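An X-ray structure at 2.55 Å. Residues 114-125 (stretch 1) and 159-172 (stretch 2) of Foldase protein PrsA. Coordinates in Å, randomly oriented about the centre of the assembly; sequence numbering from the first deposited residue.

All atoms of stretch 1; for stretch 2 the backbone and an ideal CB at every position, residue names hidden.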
# COMPACT_ATOMS: atom_id res chain seq x y z
N ASP A 114 4.38 12.89 -16.63
CA ASP A 114 4.50 14.19 -15.95
C ASP A 114 5.11 14.05 -14.55
O ASP A 114 6.05 14.77 -14.20
CB ASP A 114 3.13 14.87 -15.87
CG ASP A 114 3.20 16.30 -15.35
OD1 ASP A 114 3.90 17.13 -15.98
OD2 ASP A 114 2.55 16.60 -14.33
N GLU A 115 4.57 13.12 -13.76
CA GLU A 115 4.97 12.92 -12.36
C GLU A 115 6.30 12.18 -12.19
O GLU A 115 6.95 12.30 -11.14
CB GLU A 115 3.86 12.18 -11.60
CG GLU A 115 2.56 12.97 -11.49
CD GLU A 115 1.41 12.16 -10.89
OE1 GLU A 115 1.67 11.32 -10.00
OE2 GLU A 115 0.26 12.39 -11.31
N TYR A 116 6.71 11.42 -13.21
CA TYR A 116 7.95 10.64 -13.17
C TYR A 116 9.20 11.51 -13.26
O TYR A 116 9.24 12.46 -14.05
CB TYR A 116 7.95 9.60 -14.30
CG TYR A 116 9.22 8.78 -14.42
CD1 TYR A 116 9.42 7.64 -13.64
CD2 TYR A 116 10.21 9.13 -15.35
CE1 TYR A 116 10.58 6.88 -13.76
CE2 TYR A 116 11.37 8.38 -15.47
CZ TYR A 116 11.55 7.26 -14.68
OH TYR A 116 12.70 6.52 -14.82
N THR A 117 10.20 11.17 -12.46
CA THR A 117 11.52 11.82 -12.47
C THR A 117 12.55 10.74 -12.80
O THR A 117 12.54 9.67 -12.18
CB THR A 117 11.84 12.43 -11.09
OG1 THR A 117 10.71 13.17 -10.61
CG2 THR A 117 13.04 13.37 -11.16
N PRO A 118 13.44 10.99 -13.78
CA PRO A 118 14.34 9.94 -14.27
C PRO A 118 15.46 9.58 -13.29
O PRO A 118 15.58 10.19 -12.23
CB PRO A 118 14.91 10.55 -15.55
CG PRO A 118 14.95 12.01 -15.26
CD PRO A 118 13.72 12.29 -14.44
N ASP A 119 16.26 8.58 -13.67
CA ASP A 119 17.33 8.06 -12.81
C ASP A 119 18.29 9.17 -12.36
O ASP A 119 18.76 9.95 -13.18
CB ASP A 119 18.13 6.94 -13.51
CG ASP A 119 17.51 5.56 -13.31
OD1 ASP A 119 17.16 5.20 -12.16
OD2 ASP A 119 17.38 4.81 -14.30
N VAL A 120 18.53 9.23 -11.06
CA VAL A 120 19.56 10.08 -10.48
C VAL A 120 20.47 9.20 -9.63
O VAL A 120 19.99 8.31 -8.92
CB VAL A 120 18.98 11.26 -9.66
CG1 VAL A 120 17.90 11.99 -10.46
CG2 VAL A 120 18.42 10.82 -8.31
N THR A 121 21.78 9.42 -9.73
CA THR A 121 22.74 8.77 -8.85
C THR A 121 22.95 9.68 -7.64
O THR A 121 22.86 10.91 -7.74
CB THR A 121 24.08 8.51 -9.56
OG1 THR A 121 23.83 7.88 -10.82
CG2 THR A 121 24.98 7.62 -8.72
N ALA A 122 23.21 9.06 -6.49
CA ALA A 122 23.44 9.80 -5.25
C ALA A 122 24.11 8.90 -4.23
O ALA A 122 24.13 7.68 -4.39
CB ALA A 122 22.13 10.34 -4.70
N GLN A 123 24.64 9.52 -3.18
CA GLN A 123 25.25 8.80 -2.07
C GLN A 123 24.45 9.11 -0.80
O GLN A 123 24.20 10.28 -0.51
CB GLN A 123 26.71 9.22 -1.89
CG GLN A 123 27.59 8.87 -3.09
CD GLN A 123 28.95 9.54 -3.03
OE1 GLN A 123 29.55 9.66 -1.96
NE2 GLN A 123 29.44 9.98 -4.18
N ILE A 124 24.05 8.06 -0.08
CA ILE A 124 23.24 8.21 1.14
C ILE A 124 24.01 7.71 2.36
O ILE A 124 24.90 6.87 2.24
CB ILE A 124 21.87 7.49 1.03
CG1 ILE A 124 22.01 5.99 0.77
CG2 ILE A 124 21.02 8.13 -0.06
CD1 ILE A 124 20.70 5.23 0.90
N ILE A 125 23.66 8.26 3.53
CA ILE A 125 24.21 7.84 4.82
C ILE A 125 23.06 7.69 5.82
O ILE A 125 22.57 8.68 6.36
CB ILE A 125 25.27 8.84 5.36
CG1 ILE A 125 26.34 9.13 4.30
CG2 ILE A 125 25.92 8.31 6.64
CD1 ILE A 125 27.38 10.15 4.72
N UNK A 159 24.18 -2.18 2.74
CA UNK A 159 24.09 -2.37 1.28
C UNK A 159 24.82 -1.25 0.54
O UNK A 159 25.61 -1.52 -0.37
CB UNK A 159 22.63 -2.42 0.83
N UNK A 160 24.54 -0.01 0.92
CA UNK A 160 25.16 1.17 0.29
C UNK A 160 26.59 1.43 0.79
O UNK A 160 27.41 1.95 0.03
CB UNK A 160 24.30 2.41 0.55
N UNK A 161 26.88 1.08 2.04
CA UNK A 161 28.19 1.34 2.67
C UNK A 161 29.39 0.80 1.88
O UNK A 161 30.46 1.43 1.87
CB UNK A 161 28.21 0.73 4.07
N UNK A 162 29.22 -0.35 1.23
CA UNK A 162 30.31 -1.03 0.50
C UNK A 162 30.80 -0.24 -0.72
O UNK A 162 32.00 -0.23 -1.00
CB UNK A 162 29.84 -2.41 0.05
N UNK A 163 29.87 0.41 -1.43
CA UNK A 163 30.19 1.17 -2.64
C UNK A 163 30.26 2.69 -2.39
O UNK A 163 29.94 3.49 -3.27
CB UNK A 163 29.15 0.87 -3.72
N UNK A 164 30.71 3.09 -1.20
CA UNK A 164 30.81 4.50 -0.82
C UNK A 164 29.48 5.21 -0.69
O UNK A 164 29.36 6.39 -1.03
CB UNK A 164 31.67 5.25 -1.85
N UNK A 165 28.46 4.50 -0.20
CA UNK A 165 27.11 5.04 -0.05
C UNK A 165 26.29 5.21 -1.32
O UNK A 165 25.13 5.61 -1.24
CB UNK A 165 27.21 6.40 0.64
N UNK A 166 26.85 4.86 -2.48
CA UNK A 166 26.25 5.22 -3.78
C UNK A 166 25.00 4.41 -4.11
O UNK A 166 24.89 3.24 -3.74
CB UNK A 166 27.28 5.03 -4.90
N UNK A 167 24.07 5.04 -4.81
CA UNK A 167 22.84 4.39 -5.27
C UNK A 167 22.19 5.18 -6.42
O UNK A 167 22.27 6.41 -6.45
CB UNK A 167 21.85 4.25 -4.11
N UNK A 168 21.58 4.46 -7.35
CA UNK A 168 20.80 5.04 -8.46
C UNK A 168 19.32 4.71 -8.24
O UNK A 168 18.99 3.61 -7.80
CB UNK A 168 21.28 4.51 -9.81
N UNK A 169 18.43 5.67 -8.53
CA UNK A 169 16.98 5.45 -8.39
C UNK A 169 16.09 6.41 -9.19
O UNK A 169 16.48 7.55 -9.47
CB UNK A 169 16.60 5.56 -6.91
N UNK A 170 14.91 5.93 -9.56
CA UNK A 170 13.85 6.74 -10.15
C UNK A 170 13.04 7.39 -9.03
O UNK A 170 13.31 7.18 -7.85
CB UNK A 170 12.95 5.89 -11.05
N UNK A 171 12.04 8.17 -9.42
CA UNK A 171 10.95 8.57 -8.52
C UNK A 171 10.13 7.36 -8.07
O UNK A 171 9.62 7.34 -6.95
CB UNK A 171 10.04 9.59 -9.21
N UNK A 172 9.99 6.36 -8.95
CA UNK A 172 9.22 5.15 -8.68
C UNK A 172 9.93 4.06 -7.86
O UNK A 172 9.34 3.00 -7.61
CB UNK A 172 8.79 4.55 -10.02

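Positions 159, 161, 162 and 163 have nothing of stretch 1 within 5.5 Å of their ideal CB, so many side chains would suit them; they are Lys159, Lys161, Glu162 and Asn163, the last three in overlapping turns that reverse the chain. Position 160 points toward stretch 1, its ideal CB 4.3 Å from Ile124 CG1, and a small or medium side chain with an apolar part would fit. It is Thr160, whose CG2 lies 3.8 Å from Ile124 CD1.

At 164 and 165 phi is positive (66° and 75°), which favours glycine. At 165 the case is stronger, because an ideal CB would lie 2.8 Å from Ile124 O, a clash. Both are glycines, and Ile124 N donates to Gly165 O at 2.9 Å.

From 166 to 169 the chain pairs antiparallel with strand 120-125, and side chains alternate between faces. Position 166 shares a face with Thr121 and Gln123, where a long side chain with an aliphatic stem would pack well. Glu166 places its CG 3.7 Å from Thr121 CG2. Position 167 lies on the face of Val120 and Ala122, with its ideal CB 5.2 Å from Ile124 CG1; an apolar, perhaps branched, residue is expected. Ile167 brings its CG2 to 4.3 Å from Ile124 CG2, while its N donates to Ala122 O at 2.7 Å.

Position 168 returns to the face of Thr121, its ideal CB 4.3 Å from Thr121 OG1. Thr, Ser or a longer polar residue could use that hydroxyl, and a beta-branched one suits the strand. Thr168 OG1 forms a weak hydrogen bond with Thr121 OG1 at 3.5 Å.

Position 169 is on the opposite face, beside Val120 and Ala122, which offer apolar surface to a large aliphatic or aromatic side chain. Phe169 receives Val120 CG2 over one ring face, 4.2 Å from the ring centroid.

Beyond the strand, the ideal CB of 170 is 3.7 Å from Tyr116 CE1. The tyrosine hydroxyl would favour an acceptor, although Asp119 makes a neutral one such as Asn plausible. The residue is Asp170: OD1 accepts a weak hydrogen bond from Tyr116 OH at 2.7 Å, yet lies 2.9 Å from Asp119 OD1, a close approach of like charges.

Position 171 points toward stretch 1, its ideal CB 3.6 Å from Thr117 N, so a short acceptor such as Ser, Thr or Asp would suit. Ser171 OG accepts from Thr117 N at 3.1 Å, and Ser171 N donates to Thr117 O at 3.2 Å. Position 172 points sideways and asks little; it is Ala172.

Stretch 2, residues 159-172: KTKENGGEITFDSA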
# COMPACT_ATOMS: atom_id res chain seq x y z
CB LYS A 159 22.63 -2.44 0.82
CG LYS A 159 21.74 -3.48 1.50
CD LYS A 159 22.33 -4.88 1.57
CE LYS A 159 22.60 -5.47 0.19
NZ LYS A 159 23.10 -6.86 0.28
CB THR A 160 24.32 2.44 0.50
OG1 THR A 160 24.27 2.78 1.90
CG2 THR A 160 22.90 2.25 -0.03
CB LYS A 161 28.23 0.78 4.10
CG LYS A 161 29.35 1.34 4.97
CD LYS A 161 29.39 0.69 6.34
CE LYS A 161 30.16 -0.62 6.34
NZ LYS A 161 31.63 -0.45 6.18
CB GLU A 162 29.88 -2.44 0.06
CG GLU A 162 29.47 -3.39 1.17
CD GLU A 162 30.53 -3.58 2.25
OE1 GLU A 162 31.73 -3.53 1.93
OE2 GLU A 162 30.15 -3.78 3.42
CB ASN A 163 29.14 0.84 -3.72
CG ASN A 163 29.69 0.94 -5.14
OD1 ASN A 163 30.65 0.27 -5.49
ND2 ASN A 163 29.06 1.78 -5.96
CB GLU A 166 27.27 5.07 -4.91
CG GLU A 166 26.78 5.58 -6.27
CD GLU A 166 27.88 5.68 -7.31
OE1 GLU A 166 28.87 6.41 -7.07
OE2 GLU A 166 27.75 5.05 -8.38
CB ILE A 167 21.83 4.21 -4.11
CG1 ILE A 167 20.62 3.37 -4.56
CG2 ILE A 167 21.38 5.55 -3.53
CD1 ILE A 167 19.88 2.70 -3.42
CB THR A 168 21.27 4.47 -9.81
OG1 THR A 168 22.67 4.70 -9.97
CG2 THR A 168 20.53 5.11 -10.98
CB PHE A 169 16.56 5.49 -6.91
CG PHE A 169 16.99 6.73 -6.16
CD1 PHE A 169 18.22 6.78 -5.51
CD2 PHE A 169 16.15 7.84 -6.08
CE1 PHE A 169 18.61 7.92 -4.81
CE2 PHE A 169 16.53 8.98 -5.39
CZ PHE A 169 17.76 9.02 -4.75
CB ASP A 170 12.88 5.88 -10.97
CG ASP A 170 13.54 5.19 -12.14
OD1 ASP A 170 14.36 5.83 -12.83
OD2 ASP A 170 13.20 4.01 -12.39
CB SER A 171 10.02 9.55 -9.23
OG SER A 171 9.51 8.99 -10.43
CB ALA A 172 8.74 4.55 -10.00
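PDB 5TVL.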